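Local coordinates for protein predicted ATPase of the ABC class (Vibrio vulnificus, PDB 5D6A) that probably binds and hydrolyses ATP as an ABC-class ATPase, and binds the non-hydrolysable ATP analogue AMP-PNP, at residues Leu84-Glu89 against Thr174-Leu179. Sequence-based numbering, arbitrary orientation.
Sequences LSWLKE and TIEREL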
ATOM      1  N   LEU A  84      16.903 -20.150  34.978  1.00 58.75           N
ATOM      2  CA  LEU A  84      17.252 -18.936  34.237  1.00 57.05           C
ATOM      3  C   LEU A  84      17.092 -17.676  35.096  1.00 58.22           C
ATOM      4  O   LEU A  84      16.943 -16.574  34.565  1.00 56.30           O
ATOM      5  CB  LEU A  84      16.376 -18.821  32.981  1.00 54.27           C
ATOM      6  CG  LEU A  84      16.505 -19.937  31.939  1.00 53.44           C
ATOM      7  CD1 LEU A  84      15.440 -19.802  30.863  1.00 50.47           C
ATOM      8  CD2 LEU A  84      17.894 -19.946  31.319  1.00 53.78           C
ATOM      9  N   SER A  85      17.134 -17.839  36.417  1.00 61.62           N
ATOM     10  CA  SER A  85      16.991 -16.709  37.342  1.00 63.28           C
ATOM     11  C   SER A  85      18.093 -15.672  37.136  1.00 63.39           C
ATOM     12  O   SER A  85      17.876 -14.476  37.333  1.00 64.50           O
ATOM     13  CB  SER A  85      17.019 -17.195  38.792  1.00 66.36           C
ATOM     14  OG  SER A  85      15.957 -18.095  39.046  1.00 66.74           O
ATOM     15  N   TRP A  86      19.272 -16.148  36.748  1.00 62.66           N
ATOM     16  CA  TRP A  86      20.418 -15.275  36.502  1.00 61.86           C
ATOM     17  C   TRP A  86      20.126 -14.169  35.475  1.00 59.25           C
ATOM     18  O   TRP A  86      20.756 -13.110  35.514  1.00 61.02           O
ATOM     19  CB  TRP A  86      21.625 -16.108  36.059  1.00 61.62           C
ATOM     20  CG  TRP A  86      21.377 -16.900  34.816  1.00 58.74           C
ATOM     21  CD1 TRP A  86      20.782 -18.124  34.725  1.00 58.28           C
ATOM     22  CD2 TRP A  86      21.724 -16.522  33.483  1.00 56.15           C
ATOM     23  NE1 TRP A  86      20.733 -18.532  33.416  1.00 55.86           N
ATOM     24  CE2 TRP A  86      21.305 -17.566  32.631  1.00 54.55           C
ATOM     25  CE3 TRP A  86      22.352 -15.402  32.923  1.00 54.85           C
ATOM     26  CZ2 TRP A  86      21.491 -17.525  31.250  1.00 52.44           C
ATOM     27  CZ3 TRP A  86      22.537 -15.362  31.552  1.00 53.05           C
ATOM     28  CH2 TRP A  86      22.107 -16.417  30.729  1.00 51.71           C
ATOM     29  N   LEU A  87      19.173 -14.411  34.572  1.00 56.19           N
ATOM     30  CA  LEU A  87      18.794 -13.417  33.551  1.00 53.41           C
ATOM     31  C   LEU A  87      18.310 -12.099  34.156  1.00 53.97           C
ATOM     32  O   LEU A  87      18.465 -11.043  33.547  1.00 53.05           O
ATOM     33  CB  LEU A  87      17.692 -13.961  32.627  1.00 50.70           C
ATOM     34  CG  LEU A  87      18.027 -15.105  31.669  1.00 50.15           C
ATOM     35  CD1 LEU A  87      16.773 -15.574  30.953  1.00 48.77           C
ATOM     36  CD2 LEU A  87      19.079 -14.681  30.659  1.00 49.79           C
ATOM     37  N   LYS A  88      17.721 -12.171  35.349  1.00 56.12           N
ATOM     38  CA  LYS A  88      17.205 -10.986  36.043  1.00 57.00           C
ATOM     39  C   LYS A  88      18.313 -10.004  36.414  1.00 57.28           C
ATOM     40  O   LYS A  88      18.050  -8.823  36.634  1.00 57.86           O
ATOM     41  CB  LYS A  88      16.438 -11.404  37.305  1.00 59.84           C
ATOM     42  CG  LYS A  88      15.218 -12.271  37.021  1.00 59.54           C
ATOM     43  CD  LYS A  88      14.633 -12.890  38.280  1.00 62.14           C
ATOM     44  CE  LYS A  88      14.043 -11.860  39.223  1.00 64.25           C
ATOM     45  NZ  LYS A  88      13.414 -12.526  40.398  1.00 66.92           N
ATOM     46  N   GLU A  89      19.549 -10.494  36.474  1.00 57.95           N
ATOM     47  CA  GLU A  89      20.688  -9.655  36.830  1.00 59.89           C
ATOM     48  C   GLU A  89      21.464  -9.165  35.601  1.00 56.82           C
ATOM     49  O   GLU A  89      22.527  -8.560  35.737  1.00 57.48           O
ATOM     50  CB  GLU A  89      21.614 -10.409  37.787  1.00 64.05           C
ATOM     51  CG  GLU A  89      20.925 -10.918  39.052  1.00 67.78           C
ATOM     52  CD  GLU A  89      20.330  -9.809  39.915  1.00 71.08           C
ATOM     53  OE1 GLU A  89      20.691  -8.624  39.730  1.00 71.99           O
ATOM     54  OE2 GLU A  89      19.506 -10.127  40.799  1.00 73.67           O
ATOM     55  N   THR A 174      11.499 -23.028  28.206  1.00 48.21           N
ATOM     56  CA  THR A 174      11.841 -22.301  29.436  1.00 48.83           C
ATOM     57  C   THR A 174      12.640 -23.132  30.446  1.00 51.25           C
ATOM     58  O   THR A 174      12.356 -23.105  31.642  1.00 52.94           O
ATOM     59  CB  THR A 174      10.570 -21.776  30.124  1.00 48.05           C
ATOM     60  OG1 THR A 174       9.668 -22.866  30.335  1.00 48.32           O
ATOM     61  CG2 THR A 174       9.890 -20.729  29.261  1.00 46.33           C
ATOM     62  N   ILE A 175      13.632 -23.871  29.952  1.00 52.85           N
ATOM     63  CA  ILE A 175      14.527 -24.673  30.793  1.00 56.00           C
ATOM     64  C   ILE A 175      15.935 -24.554  30.221  1.00 57.59           C
ATOM     65  O   ILE A 175      16.202 -25.010  29.107  1.00 57.43           O
ATOM     66  CB  ILE A 175      14.104 -26.154  30.869  1.00 57.52           C
ATOM     67  CG1 ILE A 175      12.772 -26.286  31.611  1.00 57.44           C
ATOM     68  CG2 ILE A 175      15.160 -26.973  31.600  1.00 59.84           C
ATOM     69  CD1 ILE A 175      12.238 -27.701  31.683  1.00 58.47           C
ATOM     70  N   GLU A 176      16.825 -23.932  30.992  1.00 59.70           N
ATOM     71  CA  GLU A 176      18.213 -23.694  30.581  1.00 61.93           C
ATOM     72  C   GLU A 176      18.802 -24.801  29.691  1.00 62.70           C
ATOM     73  O   GLU A 176      19.165 -24.550  28.541  1.00 61.18           O
ATOM     74  CB  GLU A 176      19.094 -23.482  31.821  1.00 66.26           C
ATOM     75  CG  GLU A 176      20.547 -23.140  31.517  1.00 68.79           C
ATOM     76  CD  GLU A 176      21.407 -22.999  32.765  1.00 73.08           C
ATOM     77  OE1 GLU A 176      20.947 -23.360  33.872  1.00 76.12           O
ATOM     78  OE2 GLU A 176      22.559 -22.536  32.638  1.00 74.59           O
ATOM     79  N   ARG A 177      18.893 -26.015  30.225  1.00 65.11           N
ATOM     80  CA  ARG A 177      19.472 -27.139  29.479  1.00 66.52           C
ATOM     81  C   ARG A 177      18.697 -27.525  28.213  1.00 64.04           C
ATOM     82  O   ARG A 177      19.303 -27.946  27.228  1.00 63.33           O
ATOM     83  CB  ARG A 177      19.660 -28.356  30.398  1.00 70.37           C
ATOM     84  CG  ARG A 177      18.406 -28.820  31.124  1.00 71.44           C
ATOM     85  CD  ARG A 177      18.739 -29.899  32.141  1.00 75.37           C
ATOM     86  NE  ARG A 177      17.585 -30.260  32.967  1.00 76.65           N
ATOM     87  CZ  ARG A 177      16.690 -31.200  32.666  1.00 77.80           C
ATOM     88  NH1 ARG A 177      16.787 -31.903  31.541  1.00 78.96           N
ATOM     89  NH2 ARG A 177      15.682 -31.438  33.498  1.00 77.93           N
ATOM     90  N   GLU A 178      17.374 -27.372  28.233  1.00 62.59           N
ATOM     91  CA  GLU A 178      16.540 -27.707  27.067  1.00 61.34           C
ATOM     92  C   GLU A 178      16.784 -26.771  25.886  1.00 59.49           C
ATOM     93  O   GLU A 178      16.505 -27.126  24.744  1.00 58.50           O
ATOM     94  CB  GLU A 178      15.053 -27.692  27.434  1.00 61.01           C
ATOM     95  CG  GLU A 178      14.645 -28.747  28.452  1.00 63.29           C
ATOM     96  CD  GLU A 178      14.801 -30.167  27.941  1.00 64.93           C
ATOM     97  OE1 GLU A 178      14.853 -30.368  26.708  1.00 64.12           O
ATOM     98  OE2 GLU A 178      14.856 -31.088  28.779  1.00 68.45           O
ATOM     99  N   LEU A 179      17.285 -25.573  26.171  1.00 60.06           N
ATOM    100  CA  LEU A 179      17.601 -24.603  25.128  1.00 59.04           C
ATOM    101  C   LEU A 179      19.061 -24.752  24.725  1.00 62.10           C
ATOM    102  O   LEU A 179      19.843 -25.403  25.419  1.00 64.84           O
ATOM    103  CB  LEU A 179      17.362 -23.181  25.631  1.00 57.24           C
ATOM    104  CG  LEU A 179      15.943 -22.835  26.076  1.00 55.70           C
ATOM    105  CD1 LEU A 179      15.907 -21.440  26.680  1.00 54.66           C
ATOM    106  CD2 LEU A 179      14.973 -22.948  24.914  1.00 54.32           C
TER
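Leu84 meets Glu176 mainly through carbon atoms, a small worked example of how an acidic side chain can serve a nonpolar neighbour with its stem and a charged one with its tip. CB of Glu176 packs on CD2 of Leu84 at 3.8 Å, and CA of Glu176 lies equally close to that methyl. One bond further, CG of Glu176 is 4.2 Å from CD2 of Leu84, already at the margin of the contact. CG stands anti to the backbone N (chi1 -176°) and the chain stays extended beyond it, which carries the carboxylate past the leucine. There OE2 of Glu176 lies obliquely to the Trp86 ring, 4.5 Å from NE1 of Trp86, beyond hydrogen-bonding range; its salt-bridge partner is NZ of Lys181. The other methyl, CD1 of Leu84, reaches back to the carbonyl carbon of Thr174 at 4.4 Å. Backbone hydrogen bonding between Glu176 and Thr82 ties the two loops together nearby, joining the connection between strand 71-78 and helix 92-109 to that between helices 155-172 and 181-199. Van der Waals packing runs along the stem of Glu176, with the charge at its end: the contact itself is apolar, and Lys181 probably offsets the carboxylate's charge.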